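Side-chain contacts in response regulator (Colwellia psychrerythraea, PDB 3EQZ), which is a response regulator with a CheY-like receiver domain, a compact fold in which helices cover both faces of a five-stranded parallel beta-sheet: residues B[18-21]-B[22-26]; B[66-70]-B[71-75]; B[90-93]-B[94-98]. All coordinates share one frame; numbering follows the deposited sequence.

The three contacts follow one another along the chain without overlap, each within a different helix or at its end: contact 1 in helix 13-23, contact 2 where helix 60-70 runs out toward strand 76-81, and contact 3 in helix 87-97. Contact 1 stands apart on the other side of the chain's centre, its centre about 25 Å from that of contact 2 and about 26 Å from that of contact 3. Contacts 2 and 3 are neighbours, their centres about 12 Å apart, and they touch where Ala69 CB meets Cys98 CB at 3.5 Å. Both also reach the second subunit, so this side of the receiver domain takes part in the assembly.

Contact 1. Residues B[18-21]-B[22-26]; sequences LLKT and IVEPI
The carbonyls of Leu18, Leu19 and Lys20 accept the amides of Ile22, Val23 and Glu24 in three successive i to i+4 hydrogen bonds, with Val23 N 2.9 Å from Leu19 O. Leu18 O is gripped twice, because the hydroxyl of Thr21 folds back along the helix and donates OG1 to Leu18 O at 2.9 Å, beside the bond from Ile22 N. A chi1 of 64° makes this possible by placing OG1 between the backbone N and carbonyl carbon of Thr21; OG1 also has a weak hydrogen bond to Asn17 O. One turn apart, the side chains of Leu18 and Ile22 cross obliquely and meet through their delta methyls, CD1 of Leu18 lying 3.8 Å from CD1 of Ile22. The Ile22 methyl also rests against Leu18 O, while CG2 of Val23 packs 3.3 Å from Leu19 O. Lys20 and Glu24 run extended alongside each other, both touching Val30 of strand 30-33, yet Lys20 NZ stays 5.0 Å from Glu24 OE1, so any attraction between the charges is probably modest. Pro25 has no amide hydrogen to continue the series; its ring carbon CD lies 3.1 Å from Thr21 O instead. Leu19 and Val23 face inward, touching Ile8 and Val6 of strand 6-9 and Leu115 and Leu119 of helix 112-124, and Val23 also meets Val30. This is the packing of the connecting helix in a beta-alpha-beta unit, here strand 6-9, helix 13-23 and strand 30-33, the opening unit of the receiver fold.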
ATOM      1  N   LEU B  18      -0.814  -3.878 -29.540  1.00 33.81           N
ATOM      2  CA  LEU B  18      -1.541  -2.644 -29.276  1.00 35.07           C
ATOM      3  C   LEU B  18      -0.601  -1.523 -28.835  1.00 35.06           C
ATOM      4  O   LEU B  18      -0.634  -0.431 -29.401  1.00 34.68           O
ATOM      5  CB  LEU B  18      -2.653  -2.850 -28.257  1.00 36.00           C
ATOM      6  CG  LEU B  18      -3.258  -1.535 -27.742  1.00 38.58           C
ATOM      7  CD1 LEU B  18      -4.150  -0.825 -28.775  1.00 39.06           C
ATOM      8  CD2 LEU B  18      -4.033  -1.828 -26.456  1.00 44.03           C
ATOM      9  N   LEU B  19       0.289  -1.807 -27.867  1.00 34.43           N
ATOM     10  CA  LEU B  19       1.286  -0.807 -27.427  1.00 33.26           C
ATOM     11  C   LEU B  19       2.118  -0.361 -28.607  1.00 33.35           C
ATOM     12  O   LEU B  19       2.380   0.837 -28.821  1.00 32.12           O
ATOM     13  CB  LEU B  19       2.216  -1.361 -26.331  1.00 31.52           C
ATOM     14  CG  LEU B  19       1.540  -1.602 -24.976  1.00 33.97           C
ATOM     15  CD1 LEU B  19       2.456  -2.371 -23.965  1.00 29.76           C
ATOM     16  CD2 LEU B  19       1.025  -0.251 -24.352  1.00 32.42           C
ATOM     17  N   LYS B  20       2.605  -1.337 -29.349  1.00 34.07           N
ATOM     18  CA  LYS B  20       3.418  -0.994 -30.519  1.00 35.10           C
ATOM     19  C   LYS B  20       2.710  -0.062 -31.527  1.00 34.66           C
ATOM     20  O   LYS B  20       3.323   0.831 -32.087  1.00 34.82           O
ATOM     21  CB  LYS B  20       3.920  -2.242 -31.260  1.00 35.49           C
ATOM     22  CG  LYS B  20       4.943  -1.840 -32.335  1.00 37.83           C
ATOM     23  CD  LYS B  20       5.714  -3.037 -32.910  1.00 44.18           C
ATOM     24  CE  LYS B  20       6.950  -2.530 -33.597  1.00 48.11           C
ATOM     25  NZ  LYS B  20       7.660  -3.607 -34.379  1.00 52.84           N
ATOM     26  N   THR B  21       1.434  -0.285 -31.784  1.00 35.04           N
ATOM     27  CA  THR B  21       0.751   0.586 -32.720  1.00 35.87           C
ATOM     28  C   THR B  21       0.542   1.998 -32.150  1.00 35.82           C
ATOM     29  O   THR B  21       0.503   2.964 -32.898  1.00 37.01           O
ATOM     30  CB  THR B  21      -0.584  -0.016 -33.212  1.00 36.64           C
ATOM     31  OG1 THR B  21      -1.489  -0.154 -32.106  1.00 40.57           O
ATOM     32  CG2 THR B  21      -0.360  -1.394 -33.869  1.00 35.89           C
ATOM     33  N   ILE B  22       0.465   2.130 -30.833  1.00 34.77           N
ATOM     34  CA  ILE B  22       0.333   3.434 -30.224  1.00 34.25           C
ATOM     35  C   ILE B  22       1.666   4.183 -30.201  1.00 34.34           C
ATOM     36  O   ILE B  22       1.707   5.380 -30.369  1.00 33.91           O
ATOM     37  CB  ILE B  22      -0.254   3.319 -28.772  1.00 34.44           C
ATOM     38  CG1 ILE B  22      -1.737   3.011 -28.843  1.00 34.85           C
ATOM     39  CG2 ILE B  22      -0.068   4.635 -27.987  1.00 32.82           C
ATOM     40  CD1 ILE B  22      -2.235   2.256 -27.647  1.00 38.84           C
ATOM     41  N   VAL B  23       2.772   3.469 -30.005  1.00 34.44           N
ATOM     42  CA  VAL B  23       4.070   4.121 -29.894  1.00 33.78           C
ATOM     43  C   VAL B  23       4.676   4.493 -31.247  1.00 34.77           C
ATOM     44  O   VAL B  23       5.401   5.492 -31.379  1.00 33.36           O
ATOM     45  CB  VAL B  23       5.109   3.206 -29.138  1.00 34.11           C
ATOM     46  CG1 VAL B  23       6.514   3.799 -29.233  1.00 33.23           C
ATOM     47  CG2 VAL B  23       4.693   2.940 -27.651  1.00 31.06           C
ATOM     48  N   GLU B  24       4.459   3.659 -32.244  1.00 35.02           N
ATOM     49  CA  GLU B  24       5.271   3.828 -33.431  1.00 37.36           C
ATOM     50  C   GLU B  24       5.042   5.169 -34.160  1.00 37.42           C
ATOM     51  O   GLU B  24       5.978   5.755 -34.675  1.00 37.22           O
ATOM     52  CB  GLU B  24       5.056   2.659 -34.393  1.00 38.03           C
ATOM     53  CG  GLU B  24       6.152   2.557 -35.441  1.00 43.72           C
ATOM     54  CD  GLU B  24       6.201   1.166 -36.112  1.00 48.82           C
ATOM     55  OE1 GLU B  24       5.212   0.412 -35.979  1.00 51.04           O
ATOM     56  OE2 GLU B  24       7.227   0.827 -36.750  1.00 49.96           O
ATOM     57  N   PRO B  25       3.789   5.666 -34.215  1.00 37.79           N
ATOM     58  CA  PRO B  25       3.651   6.971 -34.898  1.00 38.29           C
ATOM     59  C   PRO B  25       4.387   8.075 -34.172  1.00 38.99           C
ATOM     60  O   PRO B  25       4.647   9.138 -34.753  1.00 39.93           O
ATOM     61  CB  PRO B  25       2.124   7.238 -34.844  1.00 39.32           C
ATOM     62  CG  PRO B  25       1.518   5.863 -34.915  1.00 38.32           C
ATOM     63  CD  PRO B  25       2.479   5.032 -33.983  1.00 37.52           C
ATOM     64  N   ILE B  26       4.730   7.853 -32.908  1.00 37.63           N
ATOM     65  CA  ILE B  26       5.330   8.913 -32.120  1.00 38.05           C
ATOM     66  C   ILE B  26       6.833   8.698 -31.980  1.00 37.93           C
ATOM     67  O   ILE B  26       7.601   9.635 -32.129  1.00 37.75           O
ATOM     68  CB  ILE B  26       4.660   9.028 -30.692  1.00 37.84           C
ATOM     69  CG1 ILE B  26       3.143   9.236 -30.859  1.00 40.61           C
ATOM     70  CG2 ILE B  26       5.333  10.140 -29.896  1.00 37.60           C
ATOM     71  CD1 ILE B  26       2.249   8.985 -29.648  1.00 38.35           C
TER

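Contact 2. Residues B[66-70]-B[71-75]; sequences RHLAE and HKSPA
His71 holds the carbonyl of His67 by two hydrogen bonds, one from its backbone N and one from ring atom ND1, each 3.1 Å from His67 O. The amide approaches nearly in line with the C=O, whereas ND1 comes from above the carbonyl plane. Ring contact accompanies this double grip: His71 brings ND1 over one face of the His67 imidazole, 3.3 Å above its plane and displaced toward the rim. The two planes are inclined at 39°, an oblique pairing. His67 reaches this place because its CG lies anti to the backbone N (chi1 179°), which turns the ring toward the helix end.

Two further backbone bonds form a Schellman motif that terminates helix 60-70. Ser73 N binds Leu68 O at 2.9 Å and Lys72 N binds Ala69 O at 2.9 Å, with Lys72 as the C-prime residue at positive phi. Side-chain packing accompanies the motif: CD2 of Leu68 lies 4.0 Å from CB of Ser73, and Leu44 touches both residues.

Among the charged groups, the carboxylate of Glu70 runs alongside the His71 ring, their planes 17° apart, and could favour protonation of that histidine. Glu70 also forms a salt bridge with Arg66, although its modelled length is doubtfully short. Arg66 in turn forms a salt bridge with Glu63 of its own chain, and it packs on Met59 of the second subunit.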
ATOM      1  N   ARG B  66      14.039  -6.302 -11.029  1.00 31.63           N
ATOM      2  CA  ARG B  66      15.231  -6.777 -10.313  1.00 32.76           C
ATOM      3  C   ARG B  66      16.501  -6.697 -11.189  1.00 32.14           C
ATOM      4  O   ARG B  66      17.505  -6.166 -10.784  1.00 30.53           O
ATOM      5  CB  ARG B  66      15.057  -8.232  -9.827  1.00 32.78           C
ATOM      6  CG  ARG B  66      16.059  -8.554  -8.693  1.00 39.23           C
ATOM      7  CD  ARG B  66      16.579  -9.991  -8.639  1.00 41.15           C
ATOM      8  NE  ARG B  66      16.982 -10.479  -9.935  1.00 46.60           N
ATOM      9  CZ  ARG B  66      18.183 -10.303 -10.478  1.00 51.33           C
ATOM     10  NH1 ARG B  66      19.136  -9.633  -9.826  1.00 50.84           N
ATOM     11  NH2 ARG B  66      18.416 -10.776 -11.709  1.00 51.25           N
ATOM     12  N   HIS B  67      16.455  -7.248 -12.393  1.00 32.83           N
ATOM     13  CA  HIS B  67      17.647  -7.178 -13.256  1.00 33.11           C
ATOM     14  C   HIS B  67      18.057  -5.724 -13.552  1.00 32.35           C
ATOM     15  O   HIS B  67      19.217  -5.345 -13.420  1.00 31.53           O
ATOM     16  CB  HIS B  67      17.382  -7.931 -14.569  1.00 33.71           C
ATOM     17  CG  HIS B  67      18.540  -7.882 -15.527  1.00 35.77           C
ATOM     18  ND1 HIS B  67      19.495  -8.885 -15.595  1.00 40.11           N
ATOM     19  CD2 HIS B  67      18.899  -6.952 -16.446  1.00 34.95           C
ATOM     20  CE1 HIS B  67      20.398  -8.565 -16.511  1.00 40.40           C
ATOM     21  NE2 HIS B  67      20.058  -7.396 -17.041  1.00 41.05           N
ATOM     22  N   LEU B  68      17.088  -4.905 -13.950  1.00 31.49           N
ATOM     23  CA  LEU B  68      17.383  -3.502 -14.257  1.00 31.26           C
ATOM     24  C   LEU B  68      18.002  -2.789 -13.078  1.00 30.56           C
ATOM     25  O   LEU B  68      18.929  -2.015 -13.247  1.00 31.11           O
ATOM     26  CB  LEU B  68      16.112  -2.746 -14.732  1.00 30.14           C
ATOM     27  CG  LEU B  68      15.464  -3.202 -16.042  1.00 29.31           C
ATOM     28  CD1 LEU B  68      14.148  -2.509 -16.178  1.00 29.78           C
ATOM     29  CD2 LEU B  68      16.283  -2.931 -17.287  1.00 30.51           C
ATOM     30  N   ALA B  69      17.490  -3.038 -11.884  1.00 31.57           N
ATOM     31  CA  ALA B  69      18.000  -2.355 -10.683  1.00 33.70           C
ATOM     32  C   ALA B  69      19.424  -2.826 -10.346  1.00 35.27           C
ATOM     33  O   ALA B  69      20.288  -2.035  -9.979  1.00 34.40           O
ATOM     34  CB  ALA B  69      17.079  -2.615  -9.478  1.00 31.50           C
ATOM     35  N   GLU B  70      19.662  -4.135 -10.439  1.00 37.58           N
ATOM     36  CA  GLU B  70      21.013  -4.654 -10.128  1.00 39.90           C
ATOM     37  C   GLU B  70      22.087  -4.087 -11.067  1.00 40.25           C
ATOM     38  O   GLU B  70      23.176  -3.706 -10.623  1.00 41.77           O
ATOM     39  CB  GLU B  70      21.023  -6.168 -10.163  1.00 40.67           C
ATOM     40  CG  GLU B  70      22.415  -6.731 -10.051  1.00 47.04           C
ATOM     41  CD  GLU B  70      22.469  -8.198 -10.411  1.00 54.95           C
ATOM     42  OE1 GLU B  70      23.591  -8.650 -10.797  1.00 58.07           O
ATOM     43  OE2 GLU B  70      21.388  -8.873 -10.319  1.00 56.73           O
ATOM     44  N   HIS B  71      21.776  -3.986 -12.351  1.00 39.93           N
ATOM     45  CA  HIS B  71      22.663  -3.299 -13.286  1.00 41.14           C
ATOM     46  C   HIS B  71      22.503  -1.789 -13.280  1.00 40.60           C
ATOM     47  O   HIS B  71      23.073  -1.122 -14.099  1.00 40.89           O
ATOM     48  CB  HIS B  71      22.519  -3.884 -14.702  1.00 41.20           C
ATOM     49  CG  HIS B  71      22.890  -5.338 -14.751  1.00 45.46           C
ATOM     50  ND1 HIS B  71      21.973  -6.349 -14.552  1.00 46.80           N
ATOM     51  CD2 HIS B  71      24.100  -5.940 -14.844  1.00 47.25           C
ATOM     52  CE1 HIS B  71      22.592  -7.514 -14.585  1.00 50.95           C
ATOM     53  NE2 HIS B  71      23.884  -7.294 -14.761  1.00 50.05           N
ATOM     54  N   LYS B  72      21.729  -1.236 -12.347  1.00 40.68           N
ATOM     55  CA  LYS B  72      21.625   0.220 -12.276  1.00 39.72           C
ATOM     56  C   LYS B  72      21.251   0.869 -13.621  1.00 38.64           C
ATOM     57  O   LYS B  72      21.760   1.933 -13.961  1.00 39.30           O
ATOM     58  CB  LYS B  72      22.967   0.784 -11.878  1.00 39.58           C
ATOM     59  CG  LYS B  72      23.592   0.033 -10.746  1.00 42.28           C
ATOM     60  CD  LYS B  72      23.616   0.861  -9.490  1.00 48.90           C
ATOM     61  CE  LYS B  72      24.740   0.391  -8.552  1.00 53.11           C
ATOM     62  NZ  LYS B  72      24.659   1.084  -7.226  1.00 56.47           N
ATOM     63  N   SER B  73      20.366   0.252 -14.379  1.00 36.41           N
ATOM     64  CA  SER B  73      19.914   0.868 -15.604  1.00 34.79           C
ATOM     65  C   SER B  73      19.505   2.338 -15.424  1.00 33.81           C
ATOM     66  O   SER B  73      18.814   2.711 -14.466  1.00 32.22           O
ATOM     67  CB  SER B  73      18.767   0.057 -16.210  1.00 35.22           C
ATOM     68  OG  SER B  73      18.312   0.603 -17.452  1.00 34.82           O
ATOM     69  N   PRO B  74      19.928   3.179 -16.372  1.00 33.64           N
ATOM     70  CA  PRO B  74      19.602   4.590 -16.313  1.00 33.20           C
ATOM     71  C   PRO B  74      18.344   4.903 -17.149  1.00 32.22           C
ATOM     72  O   PRO B  74      17.918   6.051 -17.210  1.00 32.37           O
ATOM     73  CB  PRO B  74      20.880   5.249 -16.894  1.00 32.57           C
ATOM     74  CG  PRO B  74      21.299   4.287 -17.982  1.00 33.45           C
ATOM     75  CD  PRO B  74      20.917   2.890 -17.450  1.00 35.12           C
ATOM     76  N   ALA B  75      17.733   3.881 -17.751  1.00 30.26           N
ATOM     77  CA  ALA B  75      16.668   4.085 -18.724  1.00 29.92           C
ATOM     78  C   ALA B  75      15.376   4.567 -18.032  1.00 28.83           C
ATOM     79  O   ALA B  75      15.199   4.336 -16.872  1.00 28.56           O
ATOM     80  CB  ALA B  75      16.384   2.774 -19.518  1.00 29.78           C
TER

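Contact 3. Residues B[90-93]-B[94-98]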
ATOM      1  N   SER B  90       2.518  -1.085  -6.005  1.00 26.03           N
ATOM      2  CA  SER B  90       3.586  -1.874  -5.368  1.00 25.92           C
ATOM      3  C   SER B  90       4.867  -1.994  -6.222  1.00 24.39           C
ATOM      4  O   SER B  90       5.977  -1.797  -5.724  1.00 24.33           O
ATOM      5  CB  SER B  90       3.072  -3.266  -5.012  1.00 25.51           C
ATOM      6  OG  SER B  90       2.100  -3.124  -3.990  1.00 29.00           O
ATOM      7  N   ALA B  91       4.686  -2.307  -7.496  1.00 24.25           N
ATOM      8  CA  ALA B  91       5.787  -2.427  -8.460  1.00 24.74           C
ATOM      9  C   ALA B  91       6.448  -1.090  -8.625  1.00 25.31           C
ATOM     10  O   ALA B  91       7.699  -0.986  -8.674  1.00 26.48           O
ATOM     11  CB  ALA B  91       5.242  -2.893  -9.830  1.00 23.65           C
ATOM     12  N   GLU B  92       5.641  -0.032  -8.732  1.00 24.07           N
ATOM     13  CA  GLU B  92       6.240   1.272  -8.856  1.00 25.23           C
ATOM     14  C   GLU B  92       7.074   1.598  -7.601  1.00 25.54           C
ATOM     15  O   GLU B  92       8.218   2.089  -7.696  1.00 25.52           O
ATOM     16  CB  GLU B  92       5.146   2.331  -9.046  1.00 25.85           C
ATOM     17  CG  GLU B  92       5.634   3.744  -9.094  1.00 31.46           C
ATOM     18  CD  GLU B  92       4.441   4.740  -9.205  1.00 39.68           C
ATOM     19  OE1 GLU B  92       3.289   4.353  -8.889  1.00 42.07           O
ATOM     20  OE2 GLU B  92       4.657   5.874  -9.657  1.00 41.02           O
ATOM     21  N   THR B  93       6.510   1.331  -6.423  1.00 25.60           N
ATOM     22  CA  THR B  93       7.230   1.624  -5.167  1.00 26.34           C
ATOM     23  C   THR B  93       8.513   0.815  -5.067  1.00 26.22           C
ATOM     24  O   THR B  93       9.581   1.321  -4.653  1.00 24.29           O
ATOM     25  CB  THR B  93       6.340   1.277  -3.949  1.00 27.12           C
ATOM     26  OG1 THR B  93       5.135   2.064  -4.021  1.00 28.97           O
ATOM     27  CG2 THR B  93       7.089   1.546  -2.591  1.00 25.39           C
ATOM     28  N   LEU B  94       8.405  -0.476  -5.399  1.00 27.00           N
ATOM     29  CA  LEU B  94       9.612  -1.327  -5.390  1.00 27.32           C
ATOM     30  C   LEU B  94      10.653  -0.753  -6.337  1.00 26.28           C
ATOM     31  O   LEU B  94      11.799  -0.575  -5.967  1.00 25.26           O
ATOM     32  CB  LEU B  94       9.237  -2.739  -5.801  1.00 27.38           C
ATOM     33  CG  LEU B  94      10.318  -3.823  -5.799  1.00 31.81           C
ATOM     34  CD1 LEU B  94      11.055  -3.974  -4.414  1.00 31.84           C
ATOM     35  CD2 LEU B  94       9.773  -5.179  -6.255  1.00 31.73           C
ATOM     36  N   ALA B  95      10.250  -0.436  -7.570  1.00 26.10           N
ATOM     37  CA  ALA B  95      11.201   0.026  -8.596  1.00 26.45           C
ATOM     38  C   ALA B  95      11.852   1.358  -8.262  1.00 28.51           C
ATOM     39  O   ALA B  95      13.095   1.531  -8.435  1.00 28.37           O
ATOM     40  CB  ALA B  95      10.516   0.117  -9.998  1.00 25.90           C
ATOM     41  N   LEU B  96      11.043   2.320  -7.810  1.00 29.04           N
ATOM     42  CA  LEU B  96      11.613   3.590  -7.324  1.00 30.30           C
ATOM     43  C   LEU B  96      12.570   3.373  -6.151  1.00 32.34           C
ATOM     44  O   LEU B  96      13.620   4.004  -6.049  1.00 32.40           O
ATOM     45  CB  LEU B  96      10.500   4.513  -6.848  1.00 30.15           C
ATOM     46  CG  LEU B  96       9.563   5.002  -7.946  1.00 28.56           C
ATOM     47  CD1 LEU B  96       8.308   5.707  -7.309  1.00 30.91           C
ATOM     48  CD2 LEU B  96      10.401   5.937  -8.792  1.00 31.13           C
ATOM     49  N   SER B  97      12.191   2.503  -5.237  1.00 33.83           N
ATOM     50  CA  SER B  97      13.085   2.230  -4.140  1.00 36.79           C
ATOM     51  C   SER B  97      14.445   1.643  -4.545  1.00 37.82           C
ATOM     52  O   SER B  97      15.452   1.846  -3.852  1.00 36.79           O
ATOM     53  CB  SER B  97      12.439   1.250  -3.203  1.00 36.82           C
ATOM     54  OG  SER B  97      13.332   1.137  -2.136  1.00 41.49           O
ATOM     55  N   CYS B  98      14.472   0.887  -5.637  1.00 38.03           N
ATOM     56  CA  CYS B  98      15.711   0.272  -6.074  1.00 39.16           C
ATOM     57  C   CYS B  98      16.494   1.230  -6.926  1.00 38.98           C
ATOM     58  O   CYS B  98      17.475   0.840  -7.549  1.00 39.80           O
ATOM     59  CB  CYS B  98      15.433  -0.968  -6.894  1.00 39.22           C
ATOM     60  SG  CYS B  98      14.623  -2.206  -5.968  1.00 46.24           S
TER
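Ser90 accepts the amide of Leu94 through its backbone carbonyl, Leu94 N lying 2.8 Å from Ser90 O, while its hydroxyl OG bonds further back to Gly86 O. At Ala91 the pattern repeats with Ala95 N, and the Ala95 methyl CB also sits 3.3 Å from Ala91 O, off the oxygen end of the carbonyl. Glu92 provides the main side-chain meeting. Its carbonyl takes a nearly straight bond from Leu96 N (2.8 Å to Glu92 O, 174° at the hydrogen), and the side chain of Leu96 lies beside that of Glu92, pointing the same way. Leu96 CD1 touches Glu92 CG at 3.8 Å, so the aliphatic part of the glutamate does the packing; with CG anti to the backbone N (chi1 176°), the extended chain presents CG to the leucine methyl and leads the carboxylate away from the helix. Thr93 closes the series by accepting Ser97 N, 2.9 Å from Thr93 O, with Ser97 CB close to the same oxygen. The Thr93 hydroxyl OG1 is bonded to His89 O in the preceding turn.

Helix 87-97 links strands 76-81 and 101-107 in a beta-alpha-beta unit. Glu92, Ala95 and Leu96 lean on Val102 of strand 101-107, and Ala95 also meets Ile65 of helix 60-70. Elsewhere on the helix, Ser90 packs on Thr93 of the second subunit, Thr93 returns the contact to Ser90 of that subunit, and Ser97 touches its Val87.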